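Cleavage stimulation factor 77 (Encephalitozoon cuniculi, PDB 2UY1) probably serves as a helical-repeat scaffold of the cleavage stimulation factor in 3'-end processing of pre-mRNA, and may take part in mRNA binding. Local coordinates at residues Y211-F217 with M242-L248; I290-N294 with I323-F327; W387-I391 with L406-K410. One frame throughout, in Å; residues are numbered along the deposited sequence.

Overall arrangement
The three contacts follow one another along an all-helical chain: contact 1 closes before contact 2 opens, and contact 2 before contact 3. Their centres lie about 24 Å (1 to 2), 31 Å (2 to 3) and 46 Å (1 to 3) apart, so they sample an elongated solenoid, consistent with the HAT-repeat architecture of the Suppressor of forked family. Contact 1 joins helices 213-225 and 247-255, contact 2 helices 282-300 and 319-333, and contact 3 the hairpin of 384-397 and 400-415. No helix is shared. Another protein chain of the assembly reaches contacts 2 and 3, whereas none touches the two segments of contact 1.

Contact 1. Residues Y211-F217 with M242-L248; sequences YAEEVYF and MSDGMFL
Glu213 reaches the 242-248 segment because its CG sits between its own backbone N and carbonyl carbon (chi1 87°), and the chain then runs extended past Leu248 to Phe247. With CG anti to the backbone N in both Phe217 and Phe247, each ring is turned toward the other segment. The carboxylate of Glu213 accepts the backbone N-H of Leu248, with Leu248 N to Glu213 OE1 at 3.1 Å. The N-H...OE1 angle is 155°, fairly straight, but the donor stands 54° out of the carboxylate plane, so the bond is made from above the group. The aliphatic part of the same side chain packs as it passes, Glu213 CB lying 3.5 Å from Leu248 CG. The carboxylate carbon, Glu213 CD, lies 3.4 Å from Phe247 CB. Beyond it, the edge of Phe247 is presented to the face of Phe217 in an offset edge-to-face pair, centroids 5.7 Å apart. Tyr216 continues the apolar surface, its CB 3.8 Å from Leu248 CD1, and its ring atom CE2 approaches Ser243 OG at 3.3 Å. The hydroxyl of Tyr216 bonds to the carbonyl of Phe210, just ahead of the segment. Helix 434-446 also packs here, with Phe442 meeting Phe217 edge-to-face and Phe446 doing the same to Phe247. This joins the starts of helices 213-225 and 247-255 in the helical solenoid. An acidic group bonded to an N-H at the start of helix 247-255 probably gains from the positive end of the helix dipole, which would tend to stabilise its ionised form.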
loop_
_atom_site.group_PDB
_atom_site.type_symbol
_atom_site.label_atom_id
_atom_site.label_comp_id
_atom_site.label_asym_id
_atom_site.label_seq_id
_atom_site.Cartn_x
_atom_site.Cartn_y
_atom_site.Cartn_z
ATOM N N TYR B 211 9.564 31.481 15.736
ATOM C CA TYR B 211 10.316 30.238 15.641
ATOM C C TYR B 211 9.900 29.319 14.468
ATOM O O TYR B 211 10.652 28.433 14.075
ATOM C CB TYR B 211 10.200 29.501 16.987
ATOM C CG TYR B 211 8.772 29.070 17.379
ATOM C CD1 TYR B 211 8.254 27.839 16.961
ATOM C CD2 TYR B 211 7.959 29.895 18.173
ATOM C CE1 TYR B 211 6.948 27.439 17.322
ATOM C CE2 TYR B 211 6.674 29.514 18.542
ATOM C CZ TYR B 211 6.174 28.284 18.112
ATOM O OH TYR B 211 4.888 27.895 18.485
ATOM N N ALA B 212 8.723 29.552 13.887
ATOM C CA ALA B 212 8.132 28.612 12.936
ATOM C C ALA B 212 8.359 29.096 11.495
ATOM O O ALA B 212 7.869 30.141 11.084
ATOM C CB ALA B 212 6.673 28.470 13.205
ATOM N N GLU B 213 9.090 28.328 10.720
ATOM C CA GLU B 213 9.507 28.787 9.388
ATOM C C GLU B 213 8.346 29.049 8.412
ATOM O O GLU B 213 8.473 29.843 7.477
ATOM C CB GLU B 213 10.641 27.910 8.835
ATOM C CG GLU B 213 10.310 26.662 8.079
ATOM C CD GLU B 213 11.577 25.767 7.960
ATOM O OE1 GLU B 213 12.704 26.243 7.600
ATOM O OE2 GLU B 213 11.453 24.568 8.239
ATOM N N GLU B 214 7.194 28.454 8.711
ATOM C CA GLU B 214 5.984 28.595 7.866
ATOM C C GLU B 214 5.521 30.026 7.796
ATOM O O GLU B 214 5.126 30.487 6.771
ATOM C CB GLU B 214 4.823 27.772 8.418
ATOM C CG GLU B 214 5.051 26.322 8.335
ATOM C CD GLU B 214 5.412 25.665 9.665
ATOM O OE1 GLU B 214 6.348 26.128 10.372
ATOM O OE2 GLU B 214 4.766 24.619 9.955
ATOM N N VAL B 215 5.580 30.726 8.924
ATOM C CA VAL B 215 5.107 32.106 8.990
ATOM C C VAL B 215 5.853 32.995 7.999
ATOM O O VAL B 215 5.259 33.859 7.354
ATOM C CB VAL B 215 5.266 32.689 10.407
ATOM C CG1 VAL B 215 4.292 32.022 11.367
ATOM C CG2 VAL B 215 6.699 32.525 10.891
ATOM N N TYR B 216 7.158 32.775 7.886
ATOM C CA TYR B 216 8.020 33.589 7.023
ATOM C C TYR B 216 7.696 33.280 5.582
ATOM O O TYR B 216 7.675 34.186 4.755
ATOM C CB TYR B 216 9.508 33.328 7.334
ATOM C CG TYR B 216 9.852 33.669 8.757
ATOM C CD1 TYR B 216 10.291 34.958 9.104
ATOM C CD2 TYR B 216 9.658 32.731 9.791
ATOM C CE1 TYR B 216 10.561 35.307 10.463
ATOM C CE2 TYR B 216 9.921 33.068 11.125
ATOM C CZ TYR B 216 10.367 34.344 11.441
ATOM O OH TYR B 216 10.664 34.663 12.752
ATOM N N PHE B 217 7.461 32.009 5.268
ATOM C CA PHE B 217 7.022 31.638 3.904
ATOM C C PHE B 217 5.640 32.268 3.572
ATOM O O PHE B 217 5.438 32.694 2.444
ATOM C CB PHE B 217 7.008 30.107 3.709
ATOM C CG PHE B 217 6.260 29.635 2.432
ATOM C CD1 PHE B 217 6.954 29.410 1.257
ATOM C CD2 PHE B 217 4.844 29.452 2.439
ATOM C CE1 PHE B 217 6.274 28.951 0.087
ATOM C CE2 PHE B 217 4.134 29.053 1.289
ATOM C CZ PHE B 217 4.846 28.823 0.088
ATOM N N MET B 242 16.067 33.139 12.537
ATOM C CA MET B 242 15.226 33.017 13.735
ATOM C C MET B 242 14.576 31.655 13.945
ATOM O O MET B 242 14.170 31.335 15.065
ATOM C CB MET B 242 14.136 34.100 13.798
ATOM C CG MET B 242 14.619 35.523 13.930
ATOM S SD MET B 242 15.345 35.984 15.536
ATOM C CE MET B 242 14.025 35.495 16.681
ATOM N N SER B 243 14.442 30.880 12.876
ATOM C CA SER B 243 13.862 29.553 12.948
ATOM C C SER B 243 14.971 28.606 12.544
ATOM O O SER B 243 16.051 29.062 12.173
ATOM C CB SER B 243 12.703 29.415 11.967
ATOM O OG SER B 243 11.922 30.594 11.939
ATOM N N ASP B 244 14.664 27.309 12.522
ATOM C CA ASP B 244 15.683 26.282 12.533
ATOM C C ASP B 244 15.910 25.392 11.262
ATOM O O ASP B 244 17.059 25.108 10.907
ATOM C CB ASP B 244 15.441 25.413 13.774
ATOM C CG ASP B 244 16.685 25.269 14.621
ATOM O OD1 ASP B 244 17.337 26.327 14.875
ATOM O OD2 ASP B 244 17.002 24.104 15.012
ATOM N N GLY B 245 14.848 24.933 10.611
ATOM C CA GLY B 245 14.955 23.946 9.492
ATOM C C GLY B 245 15.695 24.305 8.189
ATOM O O GLY B 245 16.070 25.468 7.951
ATOM N N MET B 246 15.926 23.281 7.359
ATOM C CA MET B 246 16.383 23.420 5.971
ATOM C C MET B 246 15.378 24.101 4.994
ATOM O O MET B 246 15.804 24.734 4.058
ATOM C CB MET B 246 16.766 22.024 5.459
ATOM C CG MET B 246 17.181 21.870 3.988
ATOM S SD MET B 246 18.183 20.389 3.852
ATOM C CE MET B 246 19.642 21.001 4.709
ATOM N N PHE B 247 14.061 23.942 5.194
ATOM C CA PHE B 247 13.037 24.498 4.249
ATOM C C PHE B 247 13.314 25.949 3.757
ATOM O O PHE B 247 13.339 26.222 2.541
ATOM C CB PHE B 247 11.593 24.414 4.838
ATOM C CG PHE B 247 10.544 25.009 3.942
ATOM C CD1 PHE B 247 9.827 24.189 3.027
ATOM C CD2 PHE B 247 10.280 26.380 3.950
ATOM C CE1 PHE B 247 8.873 24.746 2.193
ATOM C CE2 PHE B 247 9.342 26.945 3.100
ATOM C CZ PHE B 247 8.631 26.128 2.202
ATOM N N LEU B 248 13.451 26.877 4.709
ATOM C CA LEU B 248 13.544 28.302 4.369
ATOM C C LEU B 248 14.801 28.631 3.613
ATOM O O LEU B 248 14.796 29.567 2.838
ATOM C CB LEU B 248 13.429 29.219 5.625
ATOM C CG LEU B 248 12.064 29.675 6.113
ATOM C CD1 LEU B 248 12.271 30.695 7.228
ATOM C CD2 LEU B 248 11.208 30.313 5.055
#

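Contact 2. Residues I290-N294 with I323-F327; sequences INHLN and IYCAF
The ring of Tyr324 has Ile290 over one face and a water at its edge. Ile290 CG2 stands 4.1 Å from the ring centroid and only 12° off the ring normal, a CH-pi contact over the centre of the ring. Water 1 lies in the ring plane beside the phenol oxygen. Leu293 approaches obliquely, its CB 3.8 Å from Tyr324 CE2. The ring is carried toward helix 282-300 by a CG opposite the backbone N of Tyr324 (chi1 164°), and it slides past Ile290 and Leu293 in the reverse direction to their own side chains. At the root of the ring, Ile290 CG1 meets Tyr324 CG at 3.9 Å. On the flank, Leu293 CD1 touches Cys325 SG at 3.5 Å.

The polar end of the tyrosine is satisfied by one bridging water. Tyr324 OH donates to water 1 at 3.0 Å, and that water donates in turn to Asn294 OD1 at 2.6 Å. The backbone N of Asn294 is near the phenol oxygen but badly angled for it, and bonds instead to the carbonyl of Ile290 within its own helix. Asn294 OD1 has a second partner, the ammonium group of Lys298, so two donors hold the amide oxygen inside a buried contact.

The axes of segments 290-294 and 323-327 approach to 11.0 Å, their N-to-C directions 25° apart, consistent with alternate helices of an up-and-down helical solenoid. Helix 302-311 lies against this pair: its Phe305 packs on both Leu293 and Cys325, and its Phe309 on Cys325. From the C-terminal part of the chain, Phe448 and Leu451 cover Ile290, while an aromatic side chain of another protein chain packs on Asn294.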
loop_
_atom_site.group_PDB
_atom_site.type_symbol
_atom_site.label_atom_id
_atom_site.label_comp_id
_atom_site.label_asym_id
_atom_site.label_seq_id
_atom_site.Cartn_x
_atom_site.Cartn_y
_atom_site.Cartn_z
ATOM N N ILE B 290 20.603 17.414 -4.378
ATOM C CA ILE B 290 19.454 17.316 -5.220
ATOM C C ILE B 290 18.858 18.731 -5.471
ATOM O O ILE B 290 18.604 19.110 -6.605
ATOM C CB ILE B 290 18.422 16.296 -4.580
ATOM C CG1 ILE B 290 18.821 14.870 -4.956
ATOM C CG2 ILE B 290 16.947 16.666 -4.993
ATOM C CD1 ILE B 290 18.171 13.798 -4.020
ATOM N N ASN B 291 18.680 19.510 -4.406
ATOM C CA ASN B 291 18.073 20.825 -4.517
ATOM C C ASN B 291 18.931 21.885 -5.203
ATOM O O ASN B 291 18.415 22.771 -5.907
ATOM C CB ASN B 291 17.442 21.257 -3.187
ATOM C CG ASN B 291 15.985 20.657 -3.026
ATOM O OD1 ASN B 291 15.071 21.027 -3.746
ATOM N ND2 ASN B 291 15.834 19.714 -2.138
ATOM N N HIS B 292 20.237 21.658 -5.112
ATOM C CA HIS B 292 21.258 22.481 -5.721
ATOM C C HIS B 292 21.264 22.149 -7.172
ATOM O O HIS B 292 21.179 23.056 -7.990
ATOM C CB HIS B 292 22.624 22.211 -5.055
ATOM C CG HIS B 292 23.749 23.071 -5.566
ATOM N ND1 HIS B 292 25.083 22.988 -5.352
ATOM C CD2 HIS B 292 23.551 24.195 -6.342
ATOM C CE1 HIS B 292 25.665 24.053 -6.006
ATOM N NE2 HIS B 292 24.722 24.762 -6.598
ATOM N N LEU B 293 21.250 20.854 -7.521
ATOM C CA LEU B 293 21.097 20.449 -8.930
ATOM C C LEU B 293 19.863 21.040 -9.578
ATOM O O LEU B 293 19.930 21.464 -10.747
ATOM C CB LEU B 293 21.085 18.896 -9.127
ATOM C CG LEU B 293 22.436 18.179 -8.955
ATOM C CD1 LEU B 293 22.194 16.681 -8.762
ATOM C CD2 LEU B 293 23.357 18.400 -10.119
ATOM N N ASN B 294 18.730 21.030 -8.843
ATOM C CA ASN B 294 17.450 21.584 -9.329
ATOM C C ASN B 294 17.548 23.050 -9.629
ATOM O O ASN B 294 17.017 23.528 -10.665
ATOM C CB ASN B 294 16.296 21.430 -8.318
ATOM C CG ASN B 294 14.987 22.071 -8.816
ATOM O OD1 ASN B 294 14.402 21.631 -9.795
ATOM N ND2 ASN B 294 14.534 23.103 -8.139
ATOM N N ILE B 323 19.406 8.464 -8.479
ATOM C CA ILE B 323 18.037 8.196 -8.904
ATOM C C ILE B 323 17.363 9.487 -9.357
ATOM O O ILE B 323 16.674 9.524 -10.370
ATOM C CB ILE B 323 17.192 7.594 -7.742
ATOM C CG1 ILE B 323 17.805 6.308 -7.158
ATOM C CG2 ILE B 323 15.703 7.445 -8.121
ATOM C CD1 ILE B 323 17.026 5.794 -5.883
ATOM N N TYR B 324 17.555 10.570 -8.595
ATOM C CA TYR B 324 17.052 11.864 -9.049
ATOM C C TYR B 324 17.626 12.297 -10.401
ATOM O O TYR B 324 16.885 12.766 -11.269
ATOM C CB TYR B 324 17.328 12.896 -7.978
ATOM C CG TYR B 324 17.220 14.287 -8.471
ATOM C CD1 TYR B 324 15.979 14.946 -8.541
ATOM C CD2 TYR B 324 18.371 14.960 -8.891
ATOM C CE1 TYR B 324 15.926 16.222 -9.030
ATOM C CE2 TYR B 324 18.328 16.223 -9.375
ATOM C CZ TYR B 324 17.130 16.862 -9.432
ATOM O OH TYR B 324 17.140 18.152 -9.913
ATOM N N CYS B 325 18.940 12.163 -10.599
ATOM C CA CYS B 325 19.568 12.577 -11.896
ATOM C C CYS B 325 19.123 11.733 -13.054
ATOM O O CYS B 325 19.096 12.217 -14.204
ATOM C CB CYS B 325 21.104 12.505 -11.859
ATOM S SG CYS B 325 21.818 13.833 -10.841
ATOM N N ALA B 326 18.895 10.442 -12.791
ATOM C CA ALA B 326 18.430 9.531 -13.862
ATOM C C ALA B 326 17.014 9.928 -14.326
ATOM O O ALA B 326 16.673 9.948 -15.552
ATOM C CB ALA B 326 18.485 8.091 -13.391
ATOM N N PHE B 327 16.197 10.296 -13.343
ATOM C CA PHE B 327 14.845 10.746 -13.626
ATOM C C PHE B 327 14.849 12.107 -14.334
ATOM O O PHE B 327 14.056 12.355 -15.169
ATOM C CB PHE B 327 14.034 10.923 -12.364
ATOM C CG PHE B 327 13.583 9.644 -11.668
ATOM C CD1 PHE B 327 13.580 8.392 -12.285
ATOM C CD2 PHE B 327 13.029 9.761 -10.376
ATOM C CE1 PHE B 327 13.094 7.263 -11.616
ATOM C CE2 PHE B 327 12.544 8.615 -9.686
ATOM C CZ PHE B 327 12.612 7.367 -10.293
HETATM O O HOH W 1 14.386 19.143 -10.539
#

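Contact 3. Residues W387-I391 with L406-K410; sequences WDSMI and LVDQK
Lys410 stretches across Trp387 toward Asp388, and almost every atom of its side chain has a partner. Its CB lies 3.8 Å from Ile391 CD1. With CG opposite the backbone N (chi1 -158°) and the rest of the chain extended, CG comes over the face of the indole, 4.0 Å from the centroid of the five-membered ring of Trp387, a CH-pi contact. Lys410 CD lies 3.8 Å from Ile391 CD1, the two side chains crossing at about a right angle. Lys410 CE lies 3.4 Å from Asp388 OD1. At the tip, Lys410 NZ makes a salt bridge of 2.8 Å to Asp388 OD1, entering on the syn side and 18° out of the carboxylate plane. The ammonium group has a further hydrogen bond, so NZ is gripped both by Asp388 and by a polar side chain of another protein chain.

The two segments belong to consecutive helices, 384-397 and 400-415, which form an antiparallel helical hairpin: the axes of segments 387-391 and 406-410 approach to 10.3 Å, their N-to-C directions 167° apart. This is consistent with the antiparallel helix pairs of TPR-like (HAT) solenoids. The six-membered ring of Trp387 meets Gln409, whose CB is 3.4 Å from Trp387 CH2 and whose OE1 lies at the indole edge, in its plane. Further along the hairpin, Ile391 CG1 packs 3.9 Å from Leu406 CB, and Leu406 CD1 touches Met390 CG. Phe377 of helix 370-379 packs on Met390 and Leu406 and meets Trp387 edge-to-face.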
loop_
_atom_site.group_PDB
_atom_site.type_symbol
_atom_site.label_atom_id
_atom_site.label_comp_id
_atom_site.label_asym_id
_atom_site.label_seq_id
_atom_site.Cartn_x
_atom_site.Cartn_y
_atom_site.Cartn_z
ATOM N N TRP B 387 9.704 -8.677 -7.242
ATOM C CA TRP B 387 9.052 -9.973 -7.605
ATOM C C TRP B 387 7.610 -9.841 -8.120
ATOM O O TRP B 387 7.283 -10.295 -9.240
ATOM C CB TRP B 387 9.108 -10.960 -6.420
ATOM C CG TRP B 387 10.409 -11.757 -6.277
ATOM C CD1 TRP B 387 11.298 -11.709 -5.228
ATOM C CD2 TRP B 387 10.932 -12.696 -7.208
ATOM N NE1 TRP B 387 12.336 -12.586 -5.453
ATOM C CE2 TRP B 387 12.131 -13.199 -6.670
ATOM C CE3 TRP B 387 10.472 -13.208 -8.447
ATOM C CZ2 TRP B 387 12.880 -14.164 -7.328
ATOM C CZ3 TRP B 387 11.241 -14.127 -9.091
ATOM C CH2 TRP B 387 12.448 -14.570 -8.552
ATOM N N ASP B 388 6.735 -9.241 -7.340
ATOM C CA ASP B 388 5.344 -9.052 -7.765
ATOM C C ASP B 388 5.124 -8.189 -9.024
ATOM O O ASP B 388 4.205 -8.495 -9.832
ATOM C CB ASP B 388 4.505 -8.472 -6.675
ATOM C CG ASP B 388 4.467 -9.347 -5.450
ATOM O OD1 ASP B 388 4.835 -10.526 -5.545
ATOM O OD2 ASP B 388 4.015 -8.859 -4.410
ATOM N N SER B 389 5.926 -7.149 -9.226
ATOM C CA SER B 389 5.850 -6.358 -10.503
ATOM C C SER B 389 6.271 -7.160 -11.698
ATOM O O SER B 389 5.590 -7.131 -12.753
ATOM C CB SER B 389 6.684 -5.066 -10.398
ATOM O OG SER B 389 6.297 -4.387 -9.203
ATOM N N MET B 390 7.351 -7.925 -11.558
ATOM C CA MET B 390 7.821 -8.779 -12.652
ATOM C C MET B 390 6.840 -9.924 -12.952
ATOM O O MET B 390 6.599 -10.260 -14.092
ATOM C CB MET B 390 9.260 -9.296 -12.343
ATOM C CG MET B 390 9.953 -10.093 -13.432
ATOM S SD MET B 390 10.395 -9.015 -14.853
ATOM C CE MET B 390 8.963 -9.156 -15.814
ATOM N N ILE B 391 6.284 -10.555 -11.925
ATOM C CA ILE B 391 5.259 -11.617 -12.112
ATOM C C ILE B 391 4.017 -11.043 -12.807
ATOM O O ILE B 391 3.421 -11.698 -13.681
ATOM C CB ILE B 391 4.873 -12.299 -10.699
ATOM C CG1 ILE B 391 6.025 -13.230 -10.226
ATOM C CG2 ILE B 391 3.467 -13.072 -10.792
ATOM C CD1 ILE B 391 6.078 -13.543 -8.663
ATOM N N LEU B 406 8.755 -17.823 -12.712
ATOM C CA LEU B 406 8.889 -16.704 -11.761
ATOM C C LEU B 406 8.093 -16.867 -10.434
ATOM O O LEU B 406 8.578 -16.441 -9.388
ATOM C CB LEU B 406 8.434 -15.399 -12.401
ATOM C CG LEU B 406 9.235 -14.906 -13.595
ATOM C CD1 LEU B 406 8.498 -13.732 -14.239
ATOM C CD2 LEU B 406 10.632 -14.480 -13.104
ATOM N N VAL B 407 6.868 -17.361 -10.491
ATOM C CA VAL B 407 6.150 -17.844 -9.297
ATOM C C VAL B 407 6.940 -18.937 -8.522
ATOM O O VAL B 407 7.144 -18.816 -7.331
ATOM C CB VAL B 407 4.720 -18.356 -9.624
ATOM C CG1 VAL B 407 4.062 -18.887 -8.312
ATOM C CG2 VAL B 407 3.868 -17.222 -10.282
ATOM N N ASP B 408 7.430 -19.970 -9.199
ATOM C CA ASP B 408 8.235 -21.011 -8.500
ATOM C C ASP B 408 9.380 -20.317 -7.806
ATOM O O ASP B 408 9.674 -20.573 -6.608
ATOM C CB ASP B 408 8.910 -22.016 -9.437
ATOM C CG ASP B 408 7.976 -23.031 -10.029
ATOM O OD1 ASP B 408 6.918 -23.273 -9.428
ATOM O OD2 ASP B 408 8.322 -23.577 -11.126
ATOM N N GLN B 409 10.095 -19.505 -8.574
ATOM C CA GLN B 409 11.244 -18.713 -8.043
ATOM C C GLN B 409 10.962 -17.785 -6.850
ATOM O O GLN B 409 11.743 -17.740 -5.932
ATOM C CB GLN B 409 11.942 -17.917 -9.161
ATOM C CG GLN B 409 12.900 -18.719 -10.093
ATOM C CD GLN B 409 13.123 -17.964 -11.439
ATOM O OE1 GLN B 409 13.338 -16.778 -11.427
ATOM N NE2 GLN B 409 13.045 -18.666 -12.578
ATOM N N LYS B 410 9.873 -17.014 -6.886
ATOM C CA LYS B 410 9.460 -16.261 -5.721
ATOM C C LYS B 410 9.191 -17.187 -4.491
ATOM O O LYS B 410 9.592 -16.848 -3.399
ATOM C CB LYS B 410 8.217 -15.346 -6.034
ATOM C CG LYS B 410 8.096 -14.223 -5.077
ATOM C CD LYS B 410 6.709 -13.629 -4.910
ATOM C CE LYS B 410 6.836 -12.640 -3.708
ATOM N NZ LYS B 410 5.536 -12.093 -3.305
#